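Local coordinates for DUF4973 domain-containing protein (Bacteroides thetaiotaomicron, PDB 4QNI), which is of unknown function but is probably an auxiliary nutrient-binding lipoprotein of this gut bacterium, at residues 40-43 with 48-51; 225-230 with 296-301; 238-241 with 247-250. All coordinates share one frame; numbering follows the deposited sequence.

Interaction 1: residues 40-43 with 48-51; sequences YAEG and SNYQ
At the entrance to strand 47-56, the loop that leads from strand 24-30 folds back so that Glu42 lies against Ser48 and Asn49, near the start of the strand. Glu42 CB packs near Ser48 N at 3.9 Å, and the chain then bends at CG (chi2 -64°) to run past the carbonyl carbon of Ser48 toward Asn49. Its CG comes within 3.6 Å of Asn49 OD1. The two side chains cross at about a right angle, with carboxylate and amide planes 54° apart; the touch is of the aliphatic CG on the amide oxygen, with no hydrogen bond between the two segments. The strand is an outermost one, within this chain, of a three-stranded antiparallel sheet in the N-terminal DUF4973 region, of the E-set clan, and its neighbour 118-126 supplies the stronger polar partners: Lys124 forms a salt bridge with Glu42 OE2, while Asp122 takes a weak hydrogen bond from Asn49 ND2. Glutamate suits this place because its aliphatic part can lie along the strand backbone while its carboxylate reaches a lysine beyond it. Asn49 points its side chain toward the loop, whereas Ser48 turns away and hydrogen-bonds through OG to Pro30 O.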
loop_
_atom_site.group_PDB
_atom_site.type_symbol
_atom_site.label_atom_id
_atom_site.label_comp_id
_atom_site.label_asym_id
_atom_site.label_seq_id
_atom_site.Cartn_x
_atom_site.Cartn_y
_atom_site.Cartn_z
ATOM N N TYR A 40 -4.192 31.547 -34.169
ATOM C CA TYR A 40 -3.282 31.603 -33.034
ATOM C C TYR A 40 -3.691 32.622 -31.980
ATOM O O TYR A 40 -3.844 33.812 -32.257
ATOM C CB TYR A 40 -1.862 31.885 -33.503
ATOM C CG TYR A 40 -1.320 30.796 -34.395
ATOM C CD1 TYR A 40 -1.006 29.538 -33.882
ATOM C CD2 TYR A 40 -1.074 31.033 -35.745
ATOM C CE1 TYR A 40 -0.500 28.535 -34.698
ATOM C CE2 TYR A 40 -0.570 30.033 -36.572
ATOM C CZ TYR A 40 -0.280 28.788 -36.043
ATOM O OH TYR A 40 0.226 27.811 -36.859
ATOM N N ALA A 41 -3.773 32.136 -30.749
ATOM C CA ALA A 41 -4.198 32.879 -29.579
ATOM C C ALA A 41 -3.055 33.444 -28.776
ATOM O O ALA A 41 -3.282 34.386 -28.017
ATOM C CB ALA A 41 -5.030 31.967 -28.693
ATOM N N GLU A 42 -1.839 32.877 -28.890
ATOM C CA GLU A 42 -0.741 33.345 -28.042
ATOM C C GLU A 42 0.441 33.955 -28.799
ATOM O O GLU A 42 1.530 34.086 -28.222
ATOM C CB GLU A 42 -0.274 32.229 -27.108
ATOM C CG GLU A 42 -1.121 32.138 -25.853
ATOM C CD GLU A 42 -1.104 33.320 -24.897
ATOM O OE1 GLU A 42 -0.070 34.027 -24.811
ATOM O OE2 GLU A 42 -2.131 33.522 -24.211
ATOM N N GLY A 43 0.189 34.415 -30.025
ATOM C CA GLY A 43 1.186 35.097 -30.846
ATOM C C GLY A 43 1.721 34.338 -32.045
ATOM O O GLY A 43 2.555 34.873 -32.787
ATOM N N SER A 48 2.244 29.332 -26.683
ATOM C CA SER A 48 1.160 28.716 -25.946
ATOM C C SER A 48 1.107 29.198 -24.497
ATOM O O SER A 48 1.828 30.136 -24.116
ATOM C CB SER A 48 1.339 27.206 -25.987
ATOM O OG SER A 48 0.137 26.560 -25.621
ATOM N N ASN A 49 0.236 28.562 -23.691
ATOM C CA ASN A 49 0.073 28.914 -22.286
ATOM C C ASN A 49 -0.500 27.764 -21.524
ATOM O O ASN A 49 -1.035 26.838 -22.114
ATOM C CB ASN A 49 -0.818 30.167 -22.106
ATOM C CG ASN A 49 -2.283 29.920 -22.368
ATOM O OD1 ASN A 49 -2.724 29.912 -23.498
ATOM N ND2 ASN A 49 -3.063 29.667 -21.333
ATOM N N TYR A 50 -0.432 27.845 -20.202
ATOM C CA TYR A 50 -1.018 26.856 -19.320
ATOM C C TYR A 50 -1.448 27.533 -18.030
ATOM O O TYR A 50 -0.635 28.184 -17.379
ATOM C CB TYR A 50 -0.040 25.705 -19.048
ATOM C CG TYR A 50 -0.688 24.545 -18.327
ATOM C CD1 TYR A 50 -1.331 23.529 -19.034
ATOM C CD2 TYR A 50 -0.654 24.454 -16.938
ATOM C CE1 TYR A 50 -1.931 22.461 -18.381
ATOM C CE2 TYR A 50 -1.246 23.382 -16.270
ATOM C CZ TYR A 50 -1.886 22.388 -16.998
ATOM O OH TYR A 50 -2.472 21.321 -16.370
ATOM N N GLN A 51 -2.718 27.359 -17.658
ATOM C CA GLN A 51 -3.300 27.921 -16.446
ATOM C C GLN A 51 -3.123 26.916 -15.288
ATOM O O GLN A 51 -3.782 25.877 -15.240
ATOM C CB GLN A 51 -4.758 28.280 -16.694
ATOM C CG GLN A 51 -4.908 29.445 -17.657
ATOM C CD GLN A 51 -5.262 30.704 -16.927
ATOM O OE1 GLN A 51 -4.394 31.465 -16.479
ATOM N NE2 GLN A 51 -6.552 30.946 -16.779
#

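Interaction 2: residues 225-230 with 296-301; sequences EDYTDR and FNYIPV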
loop_
_atom_site.group_PDB
_atom_site.type_symbol
_atom_site.label_atom_id
_atom_site.label_comp_id
_atom_site.label_asym_id
_atom_site.label_seq_id
_atom_site.Cartn_x
_atom_site.Cartn_y
_atom_site.Cartn_z
ATOM N N GLU A 225 14.122 7.384 -23.610
ATOM C CA GLU A 225 14.465 8.475 -22.701
ATOM C C GLU A 225 15.495 8.122 -21.628
ATOM O O GLU A 225 16.119 9.030 -21.074
ATOM C CB GLU A 225 13.194 8.894 -21.975
ATOM C CG GLU A 225 12.943 10.365 -21.993
ATOM C CD GLU A 225 11.581 10.678 -21.422
ATOM O OE1 GLU A 225 11.384 10.464 -20.206
ATOM O OE2 GLU A 225 10.717 11.170 -22.182
ATOM N N ASP A 226 15.605 6.835 -21.248
ATOM C CA ASP A 226 16.525 6.469 -20.179
ATOM C C ASP A 226 17.906 6.016 -20.719
ATOM O O ASP A 226 18.763 5.633 -19.931
ATOM C CB ASP A 226 15.884 5.465 -19.203
ATOM C CG ASP A 226 14.769 6.071 -18.349
ATOM O OD1 ASP A 226 14.769 7.317 -18.149
ATOM O OD2 ASP A 226 13.907 5.308 -17.878
ATOM N N TYR A 227 18.158 6.210 -22.029
ATOM C CA TYR A 227 19.460 5.984 -22.673
ATOM C C TYR A 227 20.280 7.253 -22.527
ATOM O O TYR A 227 19.823 8.330 -22.927
ATOM C CB TYR A 227 19.294 5.624 -24.173
ATOM C CG TYR A 227 18.929 4.178 -24.441
ATOM C CD1 TYR A 227 17.782 3.612 -23.886
ATOM C CD2 TYR A 227 19.728 3.374 -25.258
ATOM C CE1 TYR A 227 17.462 2.272 -24.101
ATOM C CE2 TYR A 227 19.391 2.043 -25.518
ATOM C CZ TYR A 227 18.260 1.495 -24.930
ATOM O OH TYR A 227 17.911 0.191 -25.161
ATOM N N THR A 228 21.506 7.142 -21.988
ATOM C CA THR A 228 22.368 8.314 -21.815
ATOM C C THR A 228 22.803 8.855 -23.185
ATOM O O THR A 228 23.095 10.040 -23.296
ATOM C CB THR A 228 23.584 7.998 -20.918
ATOM O OG1 THR A 228 24.423 7.059 -21.581
ATOM C CG2 THR A 228 23.201 7.488 -19.528
ATOM N N ASP A 229 22.825 7.995 -24.222
ATOM C CA ASP A 229 23.218 8.345 -25.614
ATOM C C ASP A 229 22.011 8.649 -26.568
ATOM O O ASP A 229 22.242 8.791 -27.775
ATOM C CB ASP A 229 24.118 7.235 -26.236
ATOM C CG ASP A 229 23.615 5.799 -26.145
ATOM O OD1 ASP A 229 22.603 5.568 -25.445
ATOM O OD2 ASP A 229 24.259 4.897 -26.758
ATOM N N ARG A 230 20.766 8.804 -26.019
ATOM C CA ARG A 230 19.496 9.173 -26.703
ATOM C C ARG A 230 19.666 10.021 -27.959
ATOM O O ARG A 230 19.133 9.700 -29.027
ATOM C CB ARG A 230 18.641 10.103 -25.781
ATOM C CG ARG A 230 17.954 9.502 -24.621
ATOM C CD ARG A 230 16.931 10.420 -23.990
ATOM N NE ARG A 230 17.382 11.749 -23.580
ATOM C CZ ARG A 230 18.010 12.021 -22.438
ATOM N NH1 ARG A 230 18.374 11.043 -21.620
ATOM N NH2 ARG A 230 18.340 13.265 -22.141
ATOM N N PHE A 296 19.108 1.153 -38.715
ATOM C CA PHE A 296 20.094 2.019 -38.059
ATOM C C PHE A 296 21.060 1.176 -37.245
ATOM O O PHE A 296 20.730 0.048 -36.875
ATOM C CB PHE A 296 19.422 3.101 -37.171
ATOM C CG PHE A 296 18.961 2.615 -35.821
ATOM C CD1 PHE A 296 17.758 1.935 -35.683
ATOM C CD2 PHE A 296 19.735 2.836 -34.682
ATOM C CE1 PHE A 296 17.334 1.482 -34.435
ATOM C CE2 PHE A 296 19.313 2.377 -33.432
ATOM C CZ PHE A 296 18.107 1.716 -33.316
ATOM N N ASN A 297 22.219 1.756 -36.902
ATOM C CA ASN A 297 23.232 1.107 -36.080
ATOM C C ASN A 297 23.213 1.645 -34.664
ATOM O O ASN A 297 23.359 2.854 -34.455
ATOM C CB ASN A 297 24.638 1.310 -36.668
ATOM C CG ASN A 297 24.863 0.728 -38.042
ATOM O OD1 ASN A 297 24.396 -0.363 -38.368
ATOM N ND2 ASN A 297 25.651 1.417 -38.853
ATOM N N TYR A 298 23.010 0.766 -33.687
ATOM C CA TYR A 298 23.119 1.151 -32.294
ATOM C C TYR A 298 24.557 0.800 -31.878
ATOM O O TYR A 298 25.041 -0.285 -32.223
ATOM C CB TYR A 298 22.060 0.496 -31.394
ATOM C CG TYR A 298 22.238 0.897 -29.948
ATOM C CD1 TYR A 298 22.056 2.217 -29.544
ATOM C CD2 TYR A 298 22.694 -0.017 -28.999
ATOM C CE1 TYR A 298 22.326 2.617 -28.237
ATOM C CE2 TYR A 298 22.927 0.368 -27.675
ATOM C CZ TYR A 298 22.750 1.687 -27.303
ATOM O OH TYR A 298 22.992 2.083 -26.008
ATOM N N ILE A 299 25.253 1.746 -31.196
ATOM C CA ILE A 299 26.639 1.576 -30.769
ATOM C C ILE A 299 26.679 1.657 -29.225
ATOM O O ILE A 299 26.688 2.760 -28.667
ATOM C CB ILE A 299 27.602 2.596 -31.485
ATOM C CG1 ILE A 299 27.459 2.555 -33.041
ATOM C CG2 ILE A 299 29.063 2.364 -31.107
ATOM C CD1 ILE A 299 26.623 3.708 -33.620
ATOM N N PRO A 300 26.608 0.498 -28.522
ATOM C CA PRO A 300 26.650 0.529 -27.043
ATOM C C PRO A 300 28.015 1.028 -26.546
ATOM O O PRO A 300 28.092 1.954 -25.739
ATOM C CB PRO A 300 26.404 -0.932 -26.640
ATOM C CG PRO A 300 26.056 -1.660 -27.897
ATOM C CD PRO A 300 26.580 -0.885 -29.038
ATOM N N VAL A 301 29.092 0.436 -27.083
ATOM C CA VAL A 301 30.472 0.819 -26.820
ATOM C C VAL A 301 31.160 0.895 -28.177
ATOM O O VAL A 301 30.705 0.233 -29.112
ATOM C CB VAL A 301 31.202 -0.115 -25.807
ATOM C CG1 VAL A 301 30.579 -0.008 -24.418
ATOM C CG2 VAL A 301 31.230 -1.572 -26.278
#
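Tyr298 reaches from the end of strand 282-298 to the loop 225-230, where it meets Tyr227 and Asp229. With CG anti to the backbone N (chi1 178°), its ring extends far enough to receive the edge of Tyr227 over its face, an offset edge-to-face pair with centroids 5.8 Å apart and planes at 75°. Tyr227 CE2 makes the approach, 3.8 Å from Tyr298 CZ. Asp229 comes to the same ring from the loop, its carboxylate turned 71° from the ring plane; OD2 lies 3.2 Å from Tyr298 OH and 3.3 Å from Tyr298 CE1. Tyrosine fits here because one residue offers both a broad apolar ring and a polar end beside a carboxylate. The loop presents these groups on a type I beta turn, Tyr227 to Arg230, set against the end of strand 282-298, an inner strand of the C-terminal domain's large antiparallel sheet, where a second subunit also packs: Tyr281 of that subunit makes an edge-to-face pair with Tyr227, and Pro280 of that subunit packs on Tyr298. Were Asp229 replaced by an alanine, Tyr298 OH would probably lose its carboxylate neighbour and a gap would open beside the ring. Next along the chain, Ile299 adds little beyond its carbonyl O, 3.8 Å from Asp229 OD2, while its backbone N is taken by Tyr233 OH.

Interaction 3: residues 238-241 with 247-250; sequences AFNG and VTIS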
loop_
_atom_site.group_PDB
_atom_site.type_symbol
_atom_site.label_atom_id
_atom_site.label_comp_id
_atom_site.label_asym_id
_atom_site.label_seq_id
_atom_site.Cartn_x
_atom_site.Cartn_y
_atom_site.Cartn_z
ATOM N N ALA A 238 7.532 13.637 -40.154
ATOM C CA ALA A 238 6.858 14.829 -40.684
ATOM C C ALA A 238 5.576 14.378 -41.353
ATOM O O ALA A 238 5.637 13.531 -42.222
ATOM C CB ALA A 238 7.771 15.564 -41.669
ATOM N N PHE A 239 4.421 14.912 -40.929
ATOM C CA PHE A 239 3.080 14.544 -41.418
ATOM C C PHE A 239 2.719 15.457 -42.544
ATOM O O PHE A 239 2.537 16.640 -42.316
ATOM C CB PHE A 239 2.053 14.618 -40.255
ATOM C CG PHE A 239 2.418 13.631 -39.165
ATOM C CD1 PHE A 239 3.374 13.950 -38.204
ATOM C CD2 PHE A 239 1.829 12.368 -39.121
ATOM C CE1 PHE A 239 3.763 13.009 -37.248
ATOM C CE2 PHE A 239 2.213 11.429 -38.164
ATOM C CZ PHE A 239 3.175 11.756 -37.225
ATOM N N ASN A 240 2.675 14.937 -43.768
ATOM C CA ASN A 240 2.429 15.734 -44.979
ATOM C C ASN A 240 0.947 15.753 -45.342
ATOM O O ASN A 240 0.553 15.375 -46.452
ATOM C CB ASN A 240 3.282 15.196 -46.122
ATOM C CG ASN A 240 4.751 15.177 -45.794
ATOM O OD1 ASN A 240 5.313 16.153 -45.290
ATOM N ND2 ASN A 240 5.398 14.063 -46.059
ATOM N N GLY A 241 0.152 16.231 -44.388
ATOM C CA GLY A 241 -1.301 16.370 -44.455
ATOM C C GLY A 241 -1.850 16.735 -43.087
ATOM O O GLY A 241 -1.099 16.763 -42.094
ATOM N N VAL A 247 4.130 10.342 -44.772
ATOM C CA VAL A 247 5.015 10.715 -43.672
ATOM C C VAL A 247 6.457 10.745 -44.239
ATOM O O VAL A 247 6.845 9.857 -45.009
ATOM C CB VAL A 247 4.861 9.780 -42.434
ATOM C CG1 VAL A 247 5.871 10.118 -41.329
ATOM C CG2 VAL A 247 3.431 9.830 -41.875
ATOM N N THR A 248 7.225 11.790 -43.909
ATOM C CA THR A 248 8.638 11.866 -44.265
ATOM C C THR A 248 9.421 11.451 -43.026
ATOM O O THR A 248 9.346 12.118 -41.990
ATOM C CB THR A 248 9.028 13.251 -44.778
ATOM O OG1 THR A 248 8.211 13.556 -45.915
ATOM C CG2 THR A 248 10.548 13.350 -45.140
ATOM N N ILE A 249 10.127 10.325 -43.118
ATOM C CA ILE A 249 10.952 9.820 -42.030
ATOM C C ILE A 249 12.392 10.201 -42.327
ATOM O O ILE A 249 12.908 9.864 -43.386
ATOM C CB ILE A 249 10.785 8.294 -41.795
ATOM C CG1 ILE A 249 9.326 7.923 -41.440
ATOM C CG2 ILE A 249 11.744 7.832 -40.704
ATOM C CD1 ILE A 249 9.061 6.353 -41.232
ATOM N N SER A 250 13.033 10.917 -41.416
ATOM C CA SER A 250 14.418 11.306 -41.624
ATOM C C SER A 250 15.206 11.268 -40.315
ATOM O O SER A 250 14.652 11.049 -39.225
ATOM C CB SER A 250 14.506 12.692 -42.258
ATOM O OG SER A 250 13.880 13.652 -41.429
#
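Ala238 and Thr248 face each other as an antiparallel hydrogen-bonded pair, and each satisfies both backbone polar groups of the other. Ala238 N donates to Thr248 O at 3.0 Å, and Thr248 N returns a bond to Ala238 O at 2.9 Å. The second lies in the carbonyl plane of Ala238; the first donor is tilted 22° from the plane of its acceptor. Ala238 O also receives the CA-H of Val247, with CA 3.2 Å away. On the face carrying Ala238 and Thr248, the small alanine methyl lets the threonine CB come within 4.1 Å. Asn240 extends the polar network there: its ND2 gives a nearly straight bond (163°) to Thr248 OG1 at 2.9 Å, and the hydroxyl lies in the amide plane. Thr248 OG1 stands beside its own backbone N (chi1 -58°), turned to the asparagine. The same ND2 also bonds to Ser246 OG, so the amide nitrogen serves two hydroxyls. On the other face, Phe239 and Val247 form the non-hydrogen-bonded pair, lying side by side with CD2 and CG2 4.1 Å apart. The Phe239 ring is stacked with Tyr171 and meets Phe269 edge-to-face; its carbonyl O accepts from Gln214 NE2 and weakly from Gly241 N. Asn240 is the centre of an inverse gamma turn in this antiparallel beta hairpin, 234-240 with 244-250, its Phe239 and Val247 face buried.

Overall arrangement
Interactions 2 and 3 belong to the C-terminal domain and reach the same ten-stranded antiparallel sheet, with centres 24 Å apart; interaction 1 lies in the N-terminal region, its centre 35 Å from that of interaction 2 across the middle of the chain. All three are partly buried, but differently. Interaction 3 joins adjacent strands through backbone bonds, with one face in the apolar interior and the other, with Ala238 and Thr248, more open and partly polar. Interaction 2 brings together parts distant in sequence through aromatic rings and a carboxylate, at a place where another subunit packs. Interaction 1 is the slightest, a loop lying on a neighbouring strand without cross-bonds, its charge answered by a residue outside it.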